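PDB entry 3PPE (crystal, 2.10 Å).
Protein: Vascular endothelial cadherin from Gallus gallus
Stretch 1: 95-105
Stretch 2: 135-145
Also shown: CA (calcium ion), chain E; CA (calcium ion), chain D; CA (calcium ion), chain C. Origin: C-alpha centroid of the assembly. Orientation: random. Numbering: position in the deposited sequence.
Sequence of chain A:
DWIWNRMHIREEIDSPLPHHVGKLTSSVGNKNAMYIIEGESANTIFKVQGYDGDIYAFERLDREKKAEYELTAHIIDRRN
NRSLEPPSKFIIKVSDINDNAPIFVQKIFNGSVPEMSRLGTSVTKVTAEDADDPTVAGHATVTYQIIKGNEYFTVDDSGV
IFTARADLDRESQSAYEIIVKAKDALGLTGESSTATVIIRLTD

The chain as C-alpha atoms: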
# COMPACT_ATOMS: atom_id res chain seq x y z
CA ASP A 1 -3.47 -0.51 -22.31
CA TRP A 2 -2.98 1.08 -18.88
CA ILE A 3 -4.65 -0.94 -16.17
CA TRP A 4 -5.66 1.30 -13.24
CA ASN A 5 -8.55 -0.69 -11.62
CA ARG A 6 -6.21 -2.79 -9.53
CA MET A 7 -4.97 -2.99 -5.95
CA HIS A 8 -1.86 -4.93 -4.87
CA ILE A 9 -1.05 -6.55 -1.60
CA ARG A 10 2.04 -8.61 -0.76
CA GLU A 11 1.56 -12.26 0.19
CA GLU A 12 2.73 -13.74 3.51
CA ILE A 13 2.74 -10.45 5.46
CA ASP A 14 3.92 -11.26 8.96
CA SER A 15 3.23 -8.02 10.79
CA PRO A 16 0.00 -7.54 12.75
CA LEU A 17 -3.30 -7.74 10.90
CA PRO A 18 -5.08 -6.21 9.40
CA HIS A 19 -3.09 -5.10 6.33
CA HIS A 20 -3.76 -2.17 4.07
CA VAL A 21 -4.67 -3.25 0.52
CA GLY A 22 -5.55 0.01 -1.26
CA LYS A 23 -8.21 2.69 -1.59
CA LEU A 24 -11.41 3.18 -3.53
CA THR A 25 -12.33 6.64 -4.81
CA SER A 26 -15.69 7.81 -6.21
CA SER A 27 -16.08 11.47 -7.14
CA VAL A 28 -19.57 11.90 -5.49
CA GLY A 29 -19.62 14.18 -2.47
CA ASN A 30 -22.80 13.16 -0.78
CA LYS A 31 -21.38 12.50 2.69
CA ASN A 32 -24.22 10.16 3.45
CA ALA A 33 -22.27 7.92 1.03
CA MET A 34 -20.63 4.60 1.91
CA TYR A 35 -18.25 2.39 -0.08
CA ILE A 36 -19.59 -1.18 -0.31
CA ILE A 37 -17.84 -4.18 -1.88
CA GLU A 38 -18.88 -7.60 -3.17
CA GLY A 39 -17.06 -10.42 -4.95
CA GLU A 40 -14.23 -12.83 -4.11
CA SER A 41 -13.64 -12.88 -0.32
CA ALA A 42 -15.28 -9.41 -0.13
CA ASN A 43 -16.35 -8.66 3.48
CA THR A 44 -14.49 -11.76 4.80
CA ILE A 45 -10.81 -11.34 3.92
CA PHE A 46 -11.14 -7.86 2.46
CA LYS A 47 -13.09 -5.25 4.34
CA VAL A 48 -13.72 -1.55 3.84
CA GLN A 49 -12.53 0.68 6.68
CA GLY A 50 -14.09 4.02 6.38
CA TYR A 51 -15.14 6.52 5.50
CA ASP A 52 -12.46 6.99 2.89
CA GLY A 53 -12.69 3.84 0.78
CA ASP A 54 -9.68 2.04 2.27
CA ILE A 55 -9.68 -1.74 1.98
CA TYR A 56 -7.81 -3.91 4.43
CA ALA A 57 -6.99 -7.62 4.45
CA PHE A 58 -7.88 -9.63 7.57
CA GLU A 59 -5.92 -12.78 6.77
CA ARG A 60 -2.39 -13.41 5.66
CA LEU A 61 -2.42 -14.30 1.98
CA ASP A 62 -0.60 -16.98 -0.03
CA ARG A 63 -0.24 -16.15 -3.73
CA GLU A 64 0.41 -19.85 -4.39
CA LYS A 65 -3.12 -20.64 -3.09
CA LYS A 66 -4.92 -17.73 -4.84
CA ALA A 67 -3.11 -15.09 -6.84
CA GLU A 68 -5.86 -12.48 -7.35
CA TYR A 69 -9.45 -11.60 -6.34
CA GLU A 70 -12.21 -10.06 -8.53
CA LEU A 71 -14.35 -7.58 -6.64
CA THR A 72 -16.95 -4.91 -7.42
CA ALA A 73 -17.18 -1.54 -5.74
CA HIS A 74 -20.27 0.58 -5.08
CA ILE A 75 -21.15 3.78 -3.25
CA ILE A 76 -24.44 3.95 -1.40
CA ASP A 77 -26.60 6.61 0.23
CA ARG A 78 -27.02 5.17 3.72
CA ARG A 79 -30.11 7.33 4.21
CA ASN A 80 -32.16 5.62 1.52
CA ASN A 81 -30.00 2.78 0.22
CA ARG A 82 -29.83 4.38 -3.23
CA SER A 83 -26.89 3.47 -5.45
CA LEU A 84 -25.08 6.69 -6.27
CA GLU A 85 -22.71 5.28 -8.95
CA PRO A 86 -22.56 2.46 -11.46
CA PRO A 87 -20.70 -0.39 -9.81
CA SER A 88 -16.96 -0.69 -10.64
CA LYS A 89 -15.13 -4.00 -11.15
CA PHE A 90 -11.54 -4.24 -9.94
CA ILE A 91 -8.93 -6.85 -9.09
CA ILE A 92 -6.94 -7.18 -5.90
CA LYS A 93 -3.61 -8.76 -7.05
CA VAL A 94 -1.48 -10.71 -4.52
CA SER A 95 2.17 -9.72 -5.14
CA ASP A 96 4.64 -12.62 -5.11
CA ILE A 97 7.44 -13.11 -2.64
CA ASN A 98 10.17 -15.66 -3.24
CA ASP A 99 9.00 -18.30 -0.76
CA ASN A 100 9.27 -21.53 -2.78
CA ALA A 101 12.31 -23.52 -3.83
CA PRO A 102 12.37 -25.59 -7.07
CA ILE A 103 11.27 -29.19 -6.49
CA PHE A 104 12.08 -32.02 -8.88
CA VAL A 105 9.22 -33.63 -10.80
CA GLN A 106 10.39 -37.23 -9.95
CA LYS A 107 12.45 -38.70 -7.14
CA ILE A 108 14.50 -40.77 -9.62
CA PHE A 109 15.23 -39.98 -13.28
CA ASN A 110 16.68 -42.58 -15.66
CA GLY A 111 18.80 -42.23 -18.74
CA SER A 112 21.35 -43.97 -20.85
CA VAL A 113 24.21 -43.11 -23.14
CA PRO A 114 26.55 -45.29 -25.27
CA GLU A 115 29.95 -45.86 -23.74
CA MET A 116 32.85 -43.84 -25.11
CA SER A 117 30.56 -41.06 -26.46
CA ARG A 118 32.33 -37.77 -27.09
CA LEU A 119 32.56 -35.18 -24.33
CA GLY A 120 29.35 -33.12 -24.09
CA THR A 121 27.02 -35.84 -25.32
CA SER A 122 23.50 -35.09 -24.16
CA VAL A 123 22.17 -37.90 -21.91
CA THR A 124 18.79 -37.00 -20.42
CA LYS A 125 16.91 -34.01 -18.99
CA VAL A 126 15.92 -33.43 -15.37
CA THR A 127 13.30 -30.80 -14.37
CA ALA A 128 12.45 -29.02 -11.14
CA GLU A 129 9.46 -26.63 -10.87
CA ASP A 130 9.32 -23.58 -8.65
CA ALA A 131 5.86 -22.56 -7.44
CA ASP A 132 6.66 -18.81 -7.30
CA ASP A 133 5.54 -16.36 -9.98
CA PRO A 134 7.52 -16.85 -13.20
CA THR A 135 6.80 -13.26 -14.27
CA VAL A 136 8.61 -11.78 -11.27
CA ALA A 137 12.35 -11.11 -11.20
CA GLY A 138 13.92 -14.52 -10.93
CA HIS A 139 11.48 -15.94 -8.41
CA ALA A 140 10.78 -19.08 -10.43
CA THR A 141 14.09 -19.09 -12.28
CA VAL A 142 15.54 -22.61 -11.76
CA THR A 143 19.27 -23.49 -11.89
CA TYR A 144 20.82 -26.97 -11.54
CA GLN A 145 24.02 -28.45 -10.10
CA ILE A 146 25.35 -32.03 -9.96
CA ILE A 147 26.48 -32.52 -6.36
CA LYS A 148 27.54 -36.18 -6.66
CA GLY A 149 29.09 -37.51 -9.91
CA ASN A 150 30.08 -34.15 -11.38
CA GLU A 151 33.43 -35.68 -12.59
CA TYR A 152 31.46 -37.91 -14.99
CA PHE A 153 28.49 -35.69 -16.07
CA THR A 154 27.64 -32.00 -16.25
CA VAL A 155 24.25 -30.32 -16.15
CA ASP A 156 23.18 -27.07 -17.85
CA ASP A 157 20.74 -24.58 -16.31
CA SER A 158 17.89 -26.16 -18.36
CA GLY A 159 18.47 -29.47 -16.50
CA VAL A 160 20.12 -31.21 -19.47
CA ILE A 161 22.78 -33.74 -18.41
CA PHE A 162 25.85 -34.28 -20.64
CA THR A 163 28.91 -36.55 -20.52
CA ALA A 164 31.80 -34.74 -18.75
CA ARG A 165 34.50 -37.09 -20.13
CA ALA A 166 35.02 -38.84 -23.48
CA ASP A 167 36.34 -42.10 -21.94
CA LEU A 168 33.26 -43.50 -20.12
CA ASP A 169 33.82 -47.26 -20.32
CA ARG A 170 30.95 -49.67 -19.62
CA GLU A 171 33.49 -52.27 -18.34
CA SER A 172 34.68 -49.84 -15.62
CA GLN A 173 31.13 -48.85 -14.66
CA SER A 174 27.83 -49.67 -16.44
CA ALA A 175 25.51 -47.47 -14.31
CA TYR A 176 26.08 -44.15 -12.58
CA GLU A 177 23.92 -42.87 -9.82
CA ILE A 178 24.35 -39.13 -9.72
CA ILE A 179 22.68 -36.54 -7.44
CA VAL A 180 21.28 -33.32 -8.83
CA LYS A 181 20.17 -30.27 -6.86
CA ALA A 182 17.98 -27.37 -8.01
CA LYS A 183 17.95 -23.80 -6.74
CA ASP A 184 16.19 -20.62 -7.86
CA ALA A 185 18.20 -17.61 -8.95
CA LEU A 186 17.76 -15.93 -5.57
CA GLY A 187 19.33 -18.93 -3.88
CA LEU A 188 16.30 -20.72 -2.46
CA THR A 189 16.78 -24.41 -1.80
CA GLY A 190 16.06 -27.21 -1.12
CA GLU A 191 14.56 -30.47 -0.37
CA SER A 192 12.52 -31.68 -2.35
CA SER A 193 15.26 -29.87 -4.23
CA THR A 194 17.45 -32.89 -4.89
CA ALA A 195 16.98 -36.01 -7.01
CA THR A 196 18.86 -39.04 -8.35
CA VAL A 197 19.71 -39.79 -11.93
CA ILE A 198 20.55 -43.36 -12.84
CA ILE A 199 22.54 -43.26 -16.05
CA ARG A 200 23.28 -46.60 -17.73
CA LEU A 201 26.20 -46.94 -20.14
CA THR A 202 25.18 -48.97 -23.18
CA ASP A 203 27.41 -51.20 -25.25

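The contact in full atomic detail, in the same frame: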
# COMPACT_ATOMS: atom_id res chain seq x y z
N SER A 95 0.80 -9.89 -4.63
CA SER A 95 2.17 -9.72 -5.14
C SER A 95 3.05 -10.82 -4.57
O SER A 95 3.03 -11.08 -3.38
CB SER A 95 2.75 -8.37 -4.71
OG SER A 95 1.85 -7.33 -5.07
N ASP A 96 3.83 -11.46 -5.44
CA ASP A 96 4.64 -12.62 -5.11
C ASP A 96 5.86 -12.30 -4.26
O ASP A 96 6.61 -11.38 -4.58
CB ASP A 96 5.13 -13.25 -6.43
CG ASP A 96 5.73 -14.63 -6.24
OD1 ASP A 96 6.81 -14.90 -6.81
OD2 ASP A 96 5.13 -15.47 -5.53
N ILE A 97 6.12 -13.09 -3.22
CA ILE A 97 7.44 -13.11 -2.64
C ILE A 97 8.12 -14.43 -3.03
O ILE A 97 7.45 -15.42 -3.38
CB ILE A 97 7.45 -12.89 -1.07
CG1 ILE A 97 6.86 -14.07 -0.29
CG2 ILE A 97 6.76 -11.50 -0.69
CD1 ILE A 97 7.32 -14.12 1.21
N ASN A 98 9.44 -14.44 -2.98
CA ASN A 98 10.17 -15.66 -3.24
C ASN A 98 10.14 -16.58 -2.01
O ASN A 98 10.99 -16.52 -1.14
CB ASN A 98 11.62 -15.38 -3.68
CG ASN A 98 12.24 -16.60 -4.32
OD1 ASN A 98 11.56 -17.32 -5.08
ND2 ASN A 98 13.47 -16.90 -3.99
N ASP A 99 9.13 -17.44 -1.93
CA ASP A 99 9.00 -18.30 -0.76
C ASP A 99 8.92 -19.79 -1.09
O ASP A 99 8.61 -20.60 -0.24
CB ASP A 99 7.84 -17.83 0.14
CG ASP A 99 6.47 -17.80 -0.55
OD1 ASP A 99 6.36 -17.70 -1.80
OD2 ASP A 99 5.45 -17.86 0.21
N ASN A 100 9.21 -20.15 -2.35
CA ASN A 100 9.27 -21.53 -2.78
C ASN A 100 10.59 -21.85 -3.45
O ASN A 100 11.16 -21.05 -4.22
CB ASN A 100 8.09 -21.90 -3.71
CG ASN A 100 6.73 -21.78 -3.02
OD1 ASN A 100 6.15 -20.69 -2.99
ND2 ASN A 100 6.24 -22.86 -2.43
N ALA A 101 11.10 -23.04 -3.15
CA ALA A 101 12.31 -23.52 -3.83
C ALA A 101 11.87 -24.44 -5.00
O ALA A 101 10.73 -24.93 -5.03
CB ALA A 101 13.22 -24.26 -2.84
N PRO A 102 12.73 -24.62 -6.01
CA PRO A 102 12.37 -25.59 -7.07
C PRO A 102 12.35 -27.00 -6.50
O PRO A 102 13.21 -27.35 -5.63
CB PRO A 102 13.49 -25.43 -8.11
CG PRO A 102 14.11 -24.04 -7.76
CD PRO A 102 14.03 -23.98 -6.27
N ILE A 103 11.38 -27.79 -6.94
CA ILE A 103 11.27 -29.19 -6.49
C ILE A 103 11.24 -30.08 -7.72
O ILE A 103 10.53 -29.82 -8.68
CB ILE A 103 10.00 -29.44 -5.60
CG1 ILE A 103 10.05 -28.60 -4.31
CG2 ILE A 103 9.88 -30.92 -5.18
CD1 ILE A 103 8.66 -28.24 -3.85
N PHE A 104 12.05 -31.14 -7.71
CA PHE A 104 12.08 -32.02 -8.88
C PHE A 104 10.74 -32.64 -9.18
O PHE A 104 9.91 -32.76 -8.28
CB PHE A 104 13.19 -33.05 -8.73
CG PHE A 104 14.53 -32.47 -9.06
CD1 PHE A 104 15.36 -32.01 -8.04
CD2 PHE A 104 14.94 -32.34 -10.39
CE1 PHE A 104 16.64 -31.46 -8.34
CE2 PHE A 104 16.19 -31.77 -10.70
CZ PHE A 104 17.04 -31.34 -9.65
N VAL A 105 10.51 -33.04 -10.43
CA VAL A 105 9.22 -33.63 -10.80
C VAL A 105 9.15 -35.15 -10.54
O VAL A 105 8.07 -35.71 -10.57
CB VAL A 105 8.78 -33.30 -12.25
CG1 VAL A 105 8.63 -31.79 -12.45
CG2 VAL A 105 9.74 -33.90 -13.29
N THR A 135 6.77 -14.57 -13.62
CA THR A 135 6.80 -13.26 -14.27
C THR A 135 7.49 -12.23 -13.39
O THR A 135 7.65 -11.07 -13.78
CB THR A 135 5.37 -12.77 -14.60
OG1 THR A 135 4.65 -12.55 -13.38
CG2 THR A 135 4.64 -13.80 -15.45
N VAL A 136 7.90 -12.65 -12.20
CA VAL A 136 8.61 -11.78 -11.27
C VAL A 136 10.10 -12.03 -11.45
O VAL A 136 10.51 -13.02 -12.05
CB VAL A 136 8.07 -11.91 -9.84
CG1 VAL A 136 8.68 -10.85 -8.94
CG2 VAL A 136 6.55 -11.82 -9.83
N ALA A 137 10.92 -11.11 -10.92
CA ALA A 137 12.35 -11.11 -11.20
C ALA A 137 12.92 -12.35 -10.52
O ALA A 137 13.26 -12.32 -9.33
CB ALA A 137 13.02 -9.86 -10.67
N GLY A 138 13.02 -13.44 -11.27
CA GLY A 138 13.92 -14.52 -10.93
C GLY A 138 13.29 -15.53 -9.98
O GLY A 138 13.89 -16.56 -9.66
N HIS A 139 12.08 -15.23 -9.53
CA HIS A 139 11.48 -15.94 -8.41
C HIS A 139 11.29 -17.42 -8.73
O HIS A 139 11.39 -18.28 -7.85
CB HIS A 139 10.14 -15.31 -8.02
CG HIS A 139 10.28 -14.05 -7.21
ND1 HIS A 139 9.23 -13.51 -6.50
CD2 HIS A 139 11.34 -13.24 -7.00
CE1 HIS A 139 9.64 -12.42 -5.89
NE2 HIS A 139 10.91 -12.23 -6.18
N ALA A 140 11.01 -17.71 -9.99
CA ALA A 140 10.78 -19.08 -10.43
C ALA A 140 11.86 -19.45 -11.46
O ALA A 140 11.65 -20.33 -12.31
CB ALA A 140 9.42 -19.19 -11.02
N THR A 141 13.00 -18.78 -11.41
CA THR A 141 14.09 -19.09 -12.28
C THR A 141 14.86 -20.26 -11.65
O THR A 141 15.41 -20.11 -10.56
CB THR A 141 15.05 -17.89 -12.40
OG1 THR A 141 14.37 -16.79 -13.02
CG2 THR A 141 16.24 -18.24 -13.30
N VAL A 142 14.95 -21.40 -12.34
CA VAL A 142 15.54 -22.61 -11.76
C VAL A 142 16.95 -22.78 -12.34
O VAL A 142 17.15 -22.60 -13.53
CB VAL A 142 14.70 -23.86 -12.10
CG1 VAL A 142 15.31 -25.14 -11.45
CG2 VAL A 142 13.15 -23.69 -11.73
N THR A 143 17.90 -23.14 -11.49
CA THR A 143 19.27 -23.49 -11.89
C THR A 143 19.60 -24.88 -11.30
O THR A 143 18.96 -25.32 -10.36
CB THR A 143 20.34 -22.43 -11.37
OG1 THR A 143 20.44 -22.52 -9.96
CG2 THR A 143 19.94 -21.03 -11.74
N TYR A 144 20.57 -25.58 -11.89
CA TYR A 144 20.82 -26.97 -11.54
C TYR A 144 22.32 -27.18 -11.30
O TYR A 144 23.13 -26.57 -11.97
CB TYR A 144 20.40 -27.87 -12.71
CG TYR A 144 18.92 -27.84 -13.06
CD1 TYR A 144 18.42 -26.91 -13.96
CD2 TYR A 144 18.03 -28.71 -12.44
CE1 TYR A 144 17.04 -26.86 -14.29
CE2 TYR A 144 16.61 -28.68 -12.76
CZ TYR A 144 16.16 -27.78 -13.68
OH TYR A 144 14.83 -27.72 -13.99
N GLN A 145 22.66 -28.10 -10.39
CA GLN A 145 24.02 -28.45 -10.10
C GLN A 145 24.06 -29.98 -9.89
O GLN A 145 23.12 -30.56 -9.34
CB GLN A 145 24.45 -27.66 -8.83
CG GLN A 145 25.85 -27.91 -8.29
CD GLN A 145 26.13 -27.12 -6.95
OE1 GLN A 145 25.22 -26.51 -6.33
NE2 GLN A 145 27.39 -27.17 -6.50
CA CA E . 5.55 -16.86 -3.71
CA CA D . 11.37 -19.53 -5.94
CA CA C . 3.33 -18.27 -0.65
O HOH W 1 4.14 -20.58 -0.41

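The contact between these two stretches is built around His139, which has more of its surface covered by the other stretch than any other residue of the second stretch. The CA-to-CB bond of His139 points toward the first stretch, and chi1 of -79° (m) with chi2 of -164° places ND1 2.8 Å from OD1 of Asp96. This is a hydrogen bond with the histidine as donor, and its N-H...acceptor angle of 162° makes it nearly straight. The carboxylate oxygen lies close to the plane of the ring, where the N-H points. Histidine suits the place because its flat ring offers a donor at the edge and a broad face to pack against.

That face is used by Asn98. Its CB sits 3.9 Å from the centroid of the His139 ring and only 6° off the ring normal, a CH-pi contact almost directly over the ring centre; the backbone N of Asn98 lies over a face as well. With chi1 at -164° (t), the asparagine side chain extends past the imidazole and brings OD1 to 2.9 Å from the backbone O of His139. Two oxygens so close would ordinarily repel one another, and no hydrogen bond joins them. The calcium ion of chain D explains their proximity: it is bound by Asn98 OD1 at 2.4 Å and by His139 O at 2.3 Å, with Asn100 O at 2.3 Å completing the share of these stretches. An amide suits this position because its carbonyl oxygen can bind the metal while ND2 is hydrogen-bonded elsewhere in the structure.

Asp96 shows why a carboxylate is useful at such a junction. Its CA-to-CB bond points toward the second stretch, and the t rotamer (chi1 -167°) sets the carboxylate between His139 and the calcium ion of chain E: OD1 accepts the bond from His139, while OD2 binds that ion at 2.3 Å. Ile97 O, at 2.4 Å, and Asp99 OD1, at 2.2 Å, bind the same ion. The CB of Ile97 points away from the second stretch; its hydrocarbon side chain has no ligand to offer, and the residue binds the metal through its backbone O. Asp99 also begins by pointing away, and its p rotamer (chi1 59°) lets the carboxylate span two metals, with OD2 2.3 Å from the calcium ion of chain C. Beside Asp96, Val136 adds a small apolar contact, its CG2 lying 4.0 Å from Asp96 CB.

The loop that presents His139 is a type I turn from Gly138 to Thr141, closed by a hydrogen bond from Thr141 N to Gly138 O at 3.0 Å. Gly138 has a phi of 87°, a value that favours glycine.

Farther along, the contact becomes apolar. Pro102 CB meets Val142 CG1 at 3.8 Å, compact side chains that pack without needing polar partners. Phe104 and Tyr144 both leave the backbone sideways, yet their m rotamers bring the ring ends together, with CE2 of Phe104 3.7 Å from CE2 of Tyr144. The ring planes meet obliquely at 51°, while the tyrosine OH is hydrogen-bonded elsewhere in the structure.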